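Local structure of periplasmic binding protein (Veillonella parvula, 4OVK) at residues M201-G207 with M292-Q297; L236-D240 with Y276-A280; V268-G274 with I330-N336; L287-W291 with Y304-L310. The protein probably captures a solute in the periplasm and hands it to a membrane-bound ABC transporter for import. One frame throughout, in Å; residues are numbered along the deposited sequence. Where two conformers were deposited one is given.

Contact 1: residues M201-G207 with M292-Q297; sequences MITMTGG and MGQLIQ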
# COMPACT_ATOMS: atom_id res chain seq x y z
N MSE A 201 3.12 -6.23 -10.72
CA MSE A 201 1.66 -5.98 -10.81
C MSE A 201 1.26 -5.73 -12.25
O MSE A 201 0.23 -6.22 -12.72
CB MSE A 201 1.22 -4.84 -9.87
CG MSE A 201 1.18 -5.33 -8.41
SE MSE A 201 0.21 -4.06 -7.25
CE MSE A 201 1.67 -2.78 -7.55
N ILE A 202 2.08 -4.99 -12.99
CA ILE A 202 1.82 -4.76 -14.42
C ILE A 202 1.79 -6.10 -15.19
O ILE A 202 0.88 -6.35 -16.00
CB ILE A 202 2.85 -3.77 -15.03
CG1 ILE A 202 2.52 -2.34 -14.56
CG2 ILE A 202 2.84 -3.83 -16.55
CD1 ILE A 202 3.60 -1.32 -14.86
N THR A 203 2.77 -6.96 -14.90
CA THR A 203 2.86 -8.25 -15.58
C THR A 203 1.65 -9.12 -15.22
O THR A 203 1.05 -9.73 -16.10
CB THR A 203 4.16 -8.99 -15.20
OG1 THR A 203 5.29 -8.26 -15.71
CG2 THR A 203 4.18 -10.41 -15.78
N MSE A 204 1.28 -9.17 -13.94
CA MSE A 204 0.20 -10.05 -13.51
C MSE A 204 -1.12 -9.61 -14.10
O MSE A 204 -2.01 -10.44 -14.29
CB MSE A 204 0.12 -10.09 -11.98
CG MSE A 204 -0.96 -11.03 -11.46
SE MSE A 204 -0.61 -12.93 -11.89
CE MSE A 204 0.94 -13.26 -10.71
N THR A 205 -1.27 -8.33 -14.41
CA THR A 205 -2.52 -7.82 -14.98
C THR A 205 -2.48 -7.67 -16.51
O THR A 205 -3.37 -7.04 -17.10
CB THR A 205 -2.94 -6.50 -14.29
OG1 THR A 205 -1.91 -5.52 -14.43
CG2 THR A 205 -3.21 -6.76 -12.79
N GLY A 206 -1.48 -8.27 -17.15
CA GLY A 206 -1.46 -8.41 -18.60
C GLY A 206 -0.87 -7.25 -19.38
O GLY A 206 -1.19 -7.06 -20.56
N GLY A 207 0.02 -6.50 -18.74
CA GLY A 207 0.73 -5.43 -19.42
C GLY A 207 2.18 -5.78 -19.67
O GLY A 207 2.73 -6.71 -19.04
N MSE A 292 -6.14 -2.08 -11.89
CA MSE A 292 -5.17 -2.20 -12.97
C MSE A 292 -5.64 -3.15 -14.03
O MSE A 292 -5.52 -2.88 -15.23
CB MSE A 292 -3.82 -2.68 -12.44
CG MSE A 292 -3.21 -1.60 -11.55
SE MSE A 292 -1.44 -2.18 -10.94
CE MSE A 292 -0.69 -2.47 -12.73
N GLY A 293 -6.19 -4.28 -13.61
CA GLY A 293 -6.72 -5.29 -14.55
C GLY A 293 -7.73 -4.70 -15.52
O GLY A 293 -7.69 -4.96 -16.74
N GLN A 294 -8.64 -3.91 -15.00
CA GLN A 294 -9.66 -3.31 -15.85
C GLN A 294 -9.14 -2.18 -16.74
O GLN A 294 -9.75 -1.89 -17.75
CB GLN A 294 -10.90 -2.92 -15.06
CG GLN A 294 -11.68 -4.16 -14.69
CD GLN A 294 -13.02 -3.88 -14.06
OE1 GLN A 294 -13.25 -2.83 -13.45
NE2 GLN A 294 -13.93 -4.86 -14.19
N LEU A 295 -8.03 -1.55 -16.37
CA LEU A 295 -7.37 -0.59 -17.26
C LEU A 295 -6.64 -1.31 -18.38
O LEU A 295 -6.71 -0.91 -19.52
CB LEU A 295 -6.35 0.27 -16.51
CG LEU A 295 -6.86 1.32 -15.53
CD1 LEU A 295 -5.67 2.05 -14.92
CD2 LEU A 295 -7.82 2.26 -16.22
N ILE A 296 -5.94 -2.39 -18.04
CA ILE A 296 -4.97 -2.99 -18.97
C ILE A 296 -5.61 -4.06 -19.87
O ILE A 296 -5.41 -4.05 -21.09
CB ILE A 296 -3.75 -3.52 -18.20
CG1 ILE A 296 -3.08 -2.35 -17.44
CG2 ILE A 296 -2.78 -4.21 -19.15
CD1 ILE A 296 -2.00 -2.75 -16.45
N GLN A 297 -6.38 -4.98 -19.27
CA GLN A 297 -7.05 -6.05 -20.01
C GLN A 297 -8.52 -6.16 -19.61
O GLN A 297 -8.93 -7.15 -19.01
CB GLN A 297 -6.37 -7.40 -19.74
CG GLN A 297 -4.93 -7.48 -20.19
CD GLN A 297 -4.74 -7.53 -21.69
OE1 GLN A 297 -5.70 -7.62 -22.48
NE2 GLN A 297 -3.49 -7.51 -22.11
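Gly-206 O accepts a hydrogen bond from Gln-297 NE2 at 2.8 Å. The bond is nearly straight (166° at the hydrogen), and the oxygen lies in the plane of the Gln-297 amide. Both residues sit where a helix gives out: helix 197-204 ends in a Schellman motif with Gly-206 at C-prime, and helix 285-296 ends just before Gln-297. A CB on Gly-206 would collide with Gln-297 CG, and the positive phi (87°) also suits a residue without one. Thr-205 stands between the helices. Its OG1 lies between its own N and carbonyl carbon (chi1 58°), from where it turns back to Met-201 O at 2.8 Å. Thr-205 N bonds to the same oxygen from the opposite face. On the far helix, Ile-296 CD1 lies 3.4 Å from Thr-205 OG1, and Thr-205 CG2 rests 4.0 Å from Gly-293 N. Met-292 is a selenomethionine deposited in two conformers; in the one described it crosses Ile-202 at about a right angle, so this contact is less certain. Thr-205 O is buried with no polar partner, against Ile-296 CG2 and Gln-297 CG. The join is therefore mainly apolar packing, with one directed polar bond at its end.

Contact 2: residues L236-D240 with Y276-A280; sequences LSNFD and YRWDA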
# COMPACT_ATOMS: atom_id res chain seq x y z
N LEU A 236 0.31 7.16 -12.77
CA LEU A 236 1.02 8.15 -11.97
C LEU A 236 0.92 7.74 -10.51
O LEU A 236 -0.16 7.47 -10.03
CB LEU A 236 0.41 9.54 -12.15
CG LEU A 236 0.27 10.07 -13.58
CD1 LEU A 236 -0.50 11.37 -13.60
CD2 LEU A 236 1.62 10.26 -14.24
N SER A 237 2.05 7.73 -9.80
CA SER A 237 2.05 7.32 -8.41
C SER A 237 1.49 8.40 -7.47
O SER A 237 1.30 9.55 -7.86
CB SER A 237 3.47 6.94 -7.98
OG SER A 237 4.12 8.05 -7.41
N ASN A 238 1.27 8.01 -6.21
CA ASN A 238 0.86 8.93 -5.13
C ASN A 238 2.03 9.43 -4.28
O ASN A 238 1.82 10.06 -3.23
CB ASN A 238 -0.19 8.28 -4.22
CG ASN A 238 -1.54 8.16 -4.90
OD1 ASN A 238 -1.91 7.10 -5.37
ND2 ASN A 238 -2.25 9.26 -4.98
N PHE A 239 3.26 9.19 -4.73
CA PHE A 239 4.44 9.76 -4.06
C PHE A 239 4.60 11.26 -4.33
O PHE A 239 5.42 11.93 -3.70
CB PHE A 239 5.72 9.05 -4.52
CG PHE A 239 5.91 7.69 -3.91
CD1 PHE A 239 5.38 6.56 -4.51
CD2 PHE A 239 6.66 7.54 -2.74
CE1 PHE A 239 5.57 5.30 -3.95
CE2 PHE A 239 6.86 6.29 -2.18
CZ PHE A 239 6.32 5.17 -2.79
N ASP A 240 3.81 11.78 -5.27
CA ASP A 240 4.01 13.10 -5.84
C ASP A 240 2.65 13.67 -6.21
O ASP A 240 1.70 12.91 -6.43
CB ASP A 240 4.86 12.94 -7.10
CG ASP A 240 5.30 14.25 -7.68
OD1 ASP A 240 6.33 14.78 -7.23
OD2 ASP A 240 4.60 14.75 -8.58
N TYR A 276 -4.23 3.69 2.60
CA TYR A 276 -2.80 3.97 2.42
C TYR A 276 -2.62 3.95 0.90
O TYR A 276 -3.53 3.50 0.16
CB TYR A 276 -1.94 2.90 3.11
CG TYR A 276 -0.48 3.29 3.22
CD1 TYR A 276 -0.08 4.31 4.08
CD2 TYR A 276 0.49 2.68 2.44
CE1 TYR A 276 1.24 4.70 4.16
CE2 TYR A 276 1.82 3.05 2.53
CZ TYR A 276 2.19 4.06 3.38
OH TYR A 276 3.51 4.43 3.45
N ARG A 277 -1.51 4.46 0.40
CA ARG A 277 -1.35 4.43 -1.05
C ARG A 277 -1.25 2.97 -1.54
O ARG A 277 -0.82 2.07 -0.81
CB ARG A 277 -0.21 5.30 -1.54
CG ARG A 277 1.15 4.87 -1.10
CD ARG A 277 2.18 5.97 -1.36
NE ARG A 277 3.43 5.56 -0.75
CZ ARG A 277 4.17 6.29 0.09
NH1 ARG A 277 5.29 5.76 0.57
NH2 ARG A 277 3.82 7.52 0.44
N TRP A 278 -1.71 2.77 -2.75
CA TRP A 278 -1.82 1.45 -3.34
C TRP A 278 -0.61 1.11 -4.21
O TRP A 278 -0.58 0.05 -4.83
CB TRP A 278 -3.11 1.36 -4.15
CG TRP A 278 -4.36 1.26 -3.34
CD1 TRP A 278 -4.47 1.37 -1.97
CD2 TRP A 278 -5.69 1.06 -3.83
NE1 TRP A 278 -5.80 1.23 -1.60
CE2 TRP A 278 -6.56 1.04 -2.72
CE3 TRP A 278 -6.24 0.89 -5.12
CZ2 TRP A 278 -7.94 0.86 -2.85
CZ3 TRP A 278 -7.62 0.70 -5.24
CH2 TRP A 278 -8.44 0.69 -4.11
N ASP A 279 0.39 2.00 -4.19
CA ASP A 279 1.59 1.92 -5.03
C ASP A 279 2.56 0.82 -4.60
O ASP A 279 3.45 0.48 -5.38
CB ASP A 279 2.36 3.25 -5.01
CG ASP A 279 1.51 4.44 -5.51
OD1 ASP A 279 1.17 4.51 -6.70
OD2 ASP A 279 1.19 5.32 -4.69
N ALA A 280 2.42 0.32 -3.37
CA ALA A 280 3.22 -0.78 -2.86
C ALA A 280 2.35 -1.70 -1.99
O ALA A 280 1.21 -1.37 -1.68
CB ALA A 280 4.40 -0.24 -2.05
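Phe-239 and Arg-277 form a cation-pi pair between two loops that follow strands of the second parallel sheet. The loop 236-240 leaves strand 233-236 through an ST turn, and 276-280 comes after strand 268-270. Arg-277 CZ stands over the Phe-239 face, 4.0 Å from the ring centroid and 28° off the normal. The two groups are not parallel: the ring and guanidinium planes are 36° apart. The closest touch is at the rim, Phe-239 CE2 to Arg-277 NH1 at 3.2 Å. Arg-277 CG is flanked by both the N and the carbonyl carbon of its backbone (chi1 65°); the chain then runs extended and brings NE over the same face, near the rim. Tyr-276 OH lies over the opposite face of the guanidinium.

Beside this pair, Asp-279 reaches the other loop's backbone. Its OD2 takes the N-H of Asn-238 at 3.1 Å, on the syn side but well out of the carboxylate plane. Asp-279 CB also packs near Phe-239 CE1.

The next shell fixes these groups. Tyr-183 OH bonds to Asp-279 OD1, so both carboxylate oxygens are held, and Trp-218 meets Phe-239 edge-to-face. Tyr-276 touches Ile-39, which belongs to the part of the chain carrying the first sheet; this is consistent with a place near the cleft between lobes, where proteins of this family usually hold their ligand. In the ST turn, Ser-237 OG has Gln-185 O as a second partner and accepts from Phe-239 N at 3.0 Å.

Contact 3: residues V268-G274 with I330-N336; sequences VYKAPMG and ILNISIN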
# COMPACT_ATOMS: atom_id res chain seq x y z
N VAL A 268 -3.58 8.35 -19.40
CA VAL A 268 -2.73 8.71 -18.26
C VAL A 268 -3.62 8.75 -17.02
O VAL A 268 -4.59 9.53 -16.95
CB VAL A 268 -2.07 10.09 -18.42
CG1 VAL A 268 -1.12 10.39 -17.26
CG2 VAL A 268 -1.34 10.20 -19.75
N TYR A 269 -3.29 7.92 -16.05
CA TYR A 269 -4.16 7.68 -14.90
C TYR A 269 -3.42 7.84 -13.58
O TYR A 269 -2.36 7.24 -13.40
CB TYR A 269 -4.69 6.26 -14.95
CG TYR A 269 -5.44 5.92 -16.23
CD1 TYR A 269 -6.70 6.42 -16.47
CD2 TYR A 269 -4.86 5.08 -17.18
CE1 TYR A 269 -7.39 6.08 -17.64
CE2 TYR A 269 -5.53 4.74 -18.34
CZ TYR A 269 -6.79 5.25 -18.57
OH TYR A 269 -7.47 4.90 -19.73
N LYS A 270 -4.00 8.60 -12.66
CA LYS A 270 -3.51 8.66 -11.28
C LYS A 270 -3.91 7.41 -10.48
O LYS A 270 -5.09 7.05 -10.39
CB LYS A 270 -4.04 9.91 -10.59
CG LYS A 270 -3.53 10.17 -9.18
CD LYS A 270 -2.09 10.63 -9.17
CE LYS A 270 -1.77 11.41 -7.92
NZ LYS A 270 -0.33 11.76 -7.84
N ALA A 271 -2.93 6.76 -9.87
CA ALA A 271 -3.21 5.57 -9.07
C ALA A 271 -4.17 5.90 -7.92
O ALA A 271 -4.04 6.96 -7.29
CB ALA A 271 -1.94 4.98 -8.51
N PRO A 272 -5.11 5.00 -7.64
CA PRO A 272 -5.97 5.21 -6.47
C PRO A 272 -5.22 5.16 -5.14
O PRO A 272 -4.08 4.66 -5.06
CB PRO A 272 -6.96 4.05 -6.55
CG PRO A 272 -6.86 3.55 -7.93
CD PRO A 272 -5.45 3.76 -8.35
N MSE A 273 -5.87 5.68 -4.12
CA MSE A 273 -5.40 5.58 -2.75
C MSE A 273 -6.57 5.40 -1.83
O MSE A 273 -7.48 6.21 -1.82
CB MSE A 273 -4.61 6.83 -2.42
CG MSE A 273 -4.33 6.90 -0.92
SE MSE A 273 -2.91 8.20 -0.67
CE MSE A 273 -4.13 9.71 -0.37
N GLY A 274 -6.54 4.33 -1.04
CA GLY A 274 -7.55 4.05 -0.05
C GLY A 274 -6.99 4.46 1.30
O GLY A 274 -6.65 5.63 1.49
N ILE A 330 -11.31 8.08 -3.75
CA ILE A 330 -10.40 6.93 -3.64
C ILE A 330 -9.90 6.48 -5.02
O ILE A 330 -8.71 6.27 -5.20
CB ILE A 330 -11.08 5.75 -2.92
CG1 ILE A 330 -11.28 6.12 -1.45
CG2 ILE A 330 -10.27 4.47 -3.11
CD1 ILE A 330 -12.17 5.16 -0.68
N LEU A 331 -10.81 6.37 -5.98
CA LEU A 331 -10.47 5.80 -7.28
C LEU A 331 -10.11 6.85 -8.34
O LEU A 331 -9.84 6.48 -9.48
CB LEU A 331 -11.63 4.92 -7.78
CG LEU A 331 -11.98 3.67 -6.96
CD1 LEU A 331 -13.16 2.92 -7.58
CD2 LEU A 331 -10.76 2.77 -6.86
N ASN A 332 -10.08 8.13 -7.96
CA ASN A 332 -9.73 9.22 -8.89
C ASN A 332 -10.61 9.19 -10.15
O ASN A 332 -10.11 9.37 -11.26
CB ASN A 332 -8.24 9.12 -9.26
CG ASN A 332 -7.33 9.44 -8.09
OD1 ASN A 332 -7.58 10.37 -7.35
ND2 ASN A 332 -6.26 8.67 -7.92
N ILE A 333 -11.91 8.97 -9.97
CA ILE A 333 -12.83 8.78 -11.10
C ILE A 333 -12.92 10.05 -11.94
O ILE A 333 -12.79 9.98 -13.17
CB ILE A 333 -14.19 8.25 -10.63
CG1 ILE A 333 -14.02 6.80 -10.15
CG2 ILE A 333 -15.26 8.38 -11.73
CD1 ILE A 333 -15.24 6.17 -9.51
N SER A 334 -13.13 11.20 -11.29
CA SER A 334 -13.19 12.48 -12.00
C SER A 334 -11.83 12.88 -12.55
O SER A 334 -11.72 13.33 -13.70
CB SER A 334 -13.71 13.60 -11.09
OG SER A 334 -15.08 13.38 -10.77
N ILE A 335 -10.80 12.73 -11.71
CA ILE A 335 -9.43 13.07 -12.08
C ILE A 335 -8.97 12.29 -13.32
O ILE A 335 -8.35 12.87 -14.22
CB ILE A 335 -8.46 12.85 -10.87
CG1 ILE A 335 -8.66 13.97 -9.84
CG2 ILE A 335 -7.00 12.78 -11.30
CD1 ILE A 335 -7.96 13.75 -8.51
N ASN A 336 -9.30 11.01 -13.36
CA ASN A 336 -8.88 10.13 -14.45
C ASN A 336 -9.86 10.02 -15.62
O ASN A 336 -9.55 9.38 -16.61
CB ASN A 336 -8.65 8.72 -13.90
CG ASN A 336 -7.42 8.64 -13.04
OD1 ASN A 336 -6.59 9.55 -13.03
ND2 ASN A 336 -7.31 7.56 -12.29
O HOH W 1 -6.86 10.52 -18.11
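Strand 268-270 is an edge strand of the second parallel sheet, and Asn-336 covers its edge at Lys-270 much as a neighbouring strand would. With CG beside the backbone N (chi1 -71°), Asn-336 sets its amide against that edge. Asn-336 OD1 accepts from Lys-270 N at 2.8 Å, and Asn-336 ND2 donates to Lys-270 O at 3.0 Å in a nearly straight bond (173°). That oxygen has a second donor. Asn-332 ND2 reaches Lys-270 O at 3.2 Å from the opposite face, well above the carbonyl plane. Asn-332, with positive phi, belongs to the Schellman motif after helix 324-331; its CB points toward the strand. Farther along, Met-273 N bonds to Ile-330 O at 3.1 Å, in the carbonyl plane. Pro-272 CB lies against Leu-331 CD2 at 4.0 Å, and Asn-336 CB meets the edge of the Tyr-269 ring. A leucine in place of Asn-336 would probably leave Lys-270 N without its acceptor and Lys-270 O with the poorly aligned Asn-332 bond. The Lys-270 side chain leads away, and its NZ bonds to Ser-237 O. Two asparagine amides thus satisfy the backbone of a buried edge residue, and so tie the chain's C-terminal helices to the sheet.

Contact 4: residues L287-W291 with Y304-L310; sequences LMMKW and YILRDDL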
# COMPACT_ATOMS: atom_id res chain seq x y z
N LEU A 287 -7.56 -4.78 -4.32
CA LEU A 287 -8.38 -3.76 -4.98
C LEU A 287 -7.58 -3.00 -6.04
O LEU A 287 -8.08 -2.68 -7.13
CB LEU A 287 -8.99 -2.81 -3.95
CG LEU A 287 -9.93 -3.51 -2.97
CD1 LEU A 287 -10.19 -2.63 -1.77
CD2 LEU A 287 -11.26 -3.94 -3.62
N MSE A 288 -6.31 -2.74 -5.74
CA MSE A 288 -5.41 -2.13 -6.72
C MSE A 288 -5.24 -3.03 -7.93
O MSE A 288 -5.25 -2.55 -9.05
CB MSE A 288 -4.07 -1.86 -6.06
CG MSE A 288 -3.01 -1.38 -7.05
SE MSE A 288 -3.54 0.26 -8.00
CE MSE A 288 -1.73 0.97 -8.29
N MSE A 289 -5.12 -4.34 -7.71
CA MSE A 289 -4.95 -5.29 -8.81
C MSE A 289 -6.18 -5.29 -9.70
O MSE A 289 -6.10 -5.34 -10.94
CB MSE A 289 -4.69 -6.69 -8.26
CG MSE A 289 -3.38 -6.72 -7.52
SE MSE A 289 -1.93 -6.92 -8.82
CE MSE A 289 -1.17 -8.42 -7.79
N LYS A 290 -7.34 -5.18 -9.08
CA LYS A 290 -8.60 -5.11 -9.81
C LYS A 290 -8.73 -3.84 -10.66
O LYS A 290 -9.18 -3.92 -11.80
CB LYS A 290 -9.78 -5.29 -8.88
CG LYS A 290 -9.98 -6.77 -8.55
CD LYS A 290 -11.13 -7.03 -7.61
CE LYS A 290 -11.50 -8.51 -7.70
NZ LYS A 290 -12.64 -8.91 -6.83
N TRP A 291 -8.30 -2.71 -10.12
CA TRP A 291 -8.27 -1.45 -10.86
C TRP A 291 -7.36 -1.58 -12.09
O TRP A 291 -7.78 -1.26 -13.21
CB TRP A 291 -7.84 -0.31 -9.95
CG TRP A 291 -7.80 1.03 -10.57
CD1 TRP A 291 -8.86 1.85 -10.82
CD2 TRP A 291 -6.63 1.73 -11.02
NE1 TRP A 291 -8.43 3.01 -11.41
CE2 TRP A 291 -7.06 2.96 -11.53
CE3 TRP A 291 -5.27 1.43 -11.03
CZ2 TRP A 291 -6.18 3.89 -12.05
CZ3 TRP A 291 -4.39 2.35 -11.55
CH2 TRP A 291 -4.84 3.58 -12.03
N TYR A 304 -16.09 -8.76 -12.47
CA TYR A 304 -16.26 -8.06 -11.20
C TYR A 304 -16.55 -6.59 -11.43
O TYR A 304 -16.25 -6.04 -12.51
CB TYR A 304 -15.03 -8.21 -10.29
CG TYR A 304 -13.75 -7.68 -10.88
CD1 TYR A 304 -13.41 -6.33 -10.78
CD2 TYR A 304 -12.86 -8.53 -11.54
CE1 TYR A 304 -12.23 -5.85 -11.33
CE2 TYR A 304 -11.67 -8.06 -12.07
CZ TYR A 304 -11.36 -6.71 -11.97
OH TYR A 304 -10.17 -6.25 -12.49
N ILE A 305 -17.16 -5.97 -10.44
CA ILE A 305 -17.41 -4.53 -10.43
C ILE A 305 -16.60 -3.95 -9.27
O ILE A 305 -16.90 -4.21 -8.09
CB ILE A 305 -18.90 -4.22 -10.25
CG1 ILE A 305 -19.72 -4.86 -11.38
CG2 ILE A 305 -19.14 -2.72 -10.21
CD1 ILE A 305 -21.21 -4.83 -11.13
N LEU A 306 -15.58 -3.16 -9.60
CA LEU A 306 -14.61 -2.68 -8.63
C LEU A 306 -15.29 -1.88 -7.52
O LEU A 306 -14.98 -2.06 -6.35
CB LEU A 306 -13.55 -1.84 -9.33
CG LEU A 306 -12.49 -1.22 -8.40
CD1 LEU A 306 -11.81 -2.28 -7.54
CD2 LEU A 306 -11.48 -0.42 -9.20
N ARG A 307 -16.22 -1.00 -7.89
CA ARG A 307 -16.93 -0.17 -6.91
C ARG A 307 -17.63 -1.03 -5.85
O ARG A 307 -17.63 -0.69 -4.67
CB ARG A 307 -17.93 0.73 -7.65
CG ARG A 307 -19.07 1.30 -6.84
CD ARG A 307 -19.96 2.19 -7.71
NE ARG A 307 -19.19 3.19 -8.46
CZ ARG A 307 -19.03 4.46 -8.10
NH1 ARG A 307 -19.59 4.95 -7.00
NH2 ARG A 307 -18.30 5.26 -8.87
N ASP A 308 -18.27 -2.12 -6.28
CA ASP A 308 -18.95 -3.03 -5.36
C ASP A 308 -17.96 -3.73 -4.45
O ASP A 308 -18.21 -3.90 -3.27
CB ASP A 308 -19.77 -4.08 -6.12
CG ASP A 308 -20.92 -3.48 -6.90
OD1 ASP A 308 -21.28 -2.32 -6.65
OD2 ASP A 308 -21.47 -4.18 -7.78
N ASP A 309 -16.84 -4.16 -5.01
CA ASP A 309 -15.84 -4.89 -4.24
C ASP A 309 -15.20 -3.94 -3.21
O ASP A 309 -14.92 -4.35 -2.08
CB ASP A 309 -14.76 -5.48 -5.14
CG ASP A 309 -15.30 -6.55 -6.07
OD1 ASP A 309 -16.47 -7.00 -5.92
OD2 ASP A 309 -14.53 -6.93 -6.98
N LEU A 310 -14.98 -2.68 -3.60
CA LEU A 310 -14.45 -1.67 -2.68
C LEU A 310 -15.45 -1.44 -1.53
O LEU A 310 -15.06 -1.45 -0.37
CB LEU A 310 -14.18 -0.37 -3.45
CG LEU A 310 -13.65 0.83 -2.69
CD1 LEU A 310 -12.28 0.55 -2.11
CD2 LEU A 310 -13.61 2.07 -3.56
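Lys-290 runs across one face of the Tyr-304 ring, where helix 285-296 packs antiparallel to helix 306-318. The local axes are 10.4 Å apart at an angle of 174°. Lys-290 CG sits 3.9 Å from the Tyr-304 ring centroid, 21° off the normal, a CH-pi contact. From there the extended lysine chain carries NZ on to Asp-309 OD2, a salt bridge of 2.7 Å met from above the carboxylate plane. A bound triethylene glycol, probably from the crystallisation liquor, also bonds to Lys-290 NZ. A chi1 of 59° tucks the Tyr-304 ring over its own backbone and aims it at the other helix. Tyr-304 OH then donates to Lys-290 O at 2.6 Å, on a lone pair. Without the ring, as with a serine in its place, Lys-290 O is likely to lose this donor and the lysine chain to swing more freely. Deeper in, Leu-287 CD1 meets Leu-310 CD1 at 3.8 Å, the two side chains crossing at about a right angle. Leu-306 wedges its two methyls between neighbours: CD1 lies near Lys-290 CB, while CD2 sits at the indole edge, 3.7 Å from Trp-291 CB.

How the contacts relate
Contact 1 opens first, at the end of helix 197-204, and closes at residues 292-297, at and just past the end of helix 285-296. Contact 2 opens at 236 and closes at 280, nested inside that loop. Contact 3 opens at strand 268-270, before either has closed, so it crosses both and closes only at 336. Contact 4, from 287 to 310, crosses contact 1, follows contact 2 in series and is nested inside contact 3. Helix 285-296 serves both contact 1 and contact 4. Its Trp-291 packs on Pro-272 of contact 3, and Trp-278 of contact 2 lies on Leu-287 and Met-288. Together they tie the second sheet and its loops to the C-terminal helices.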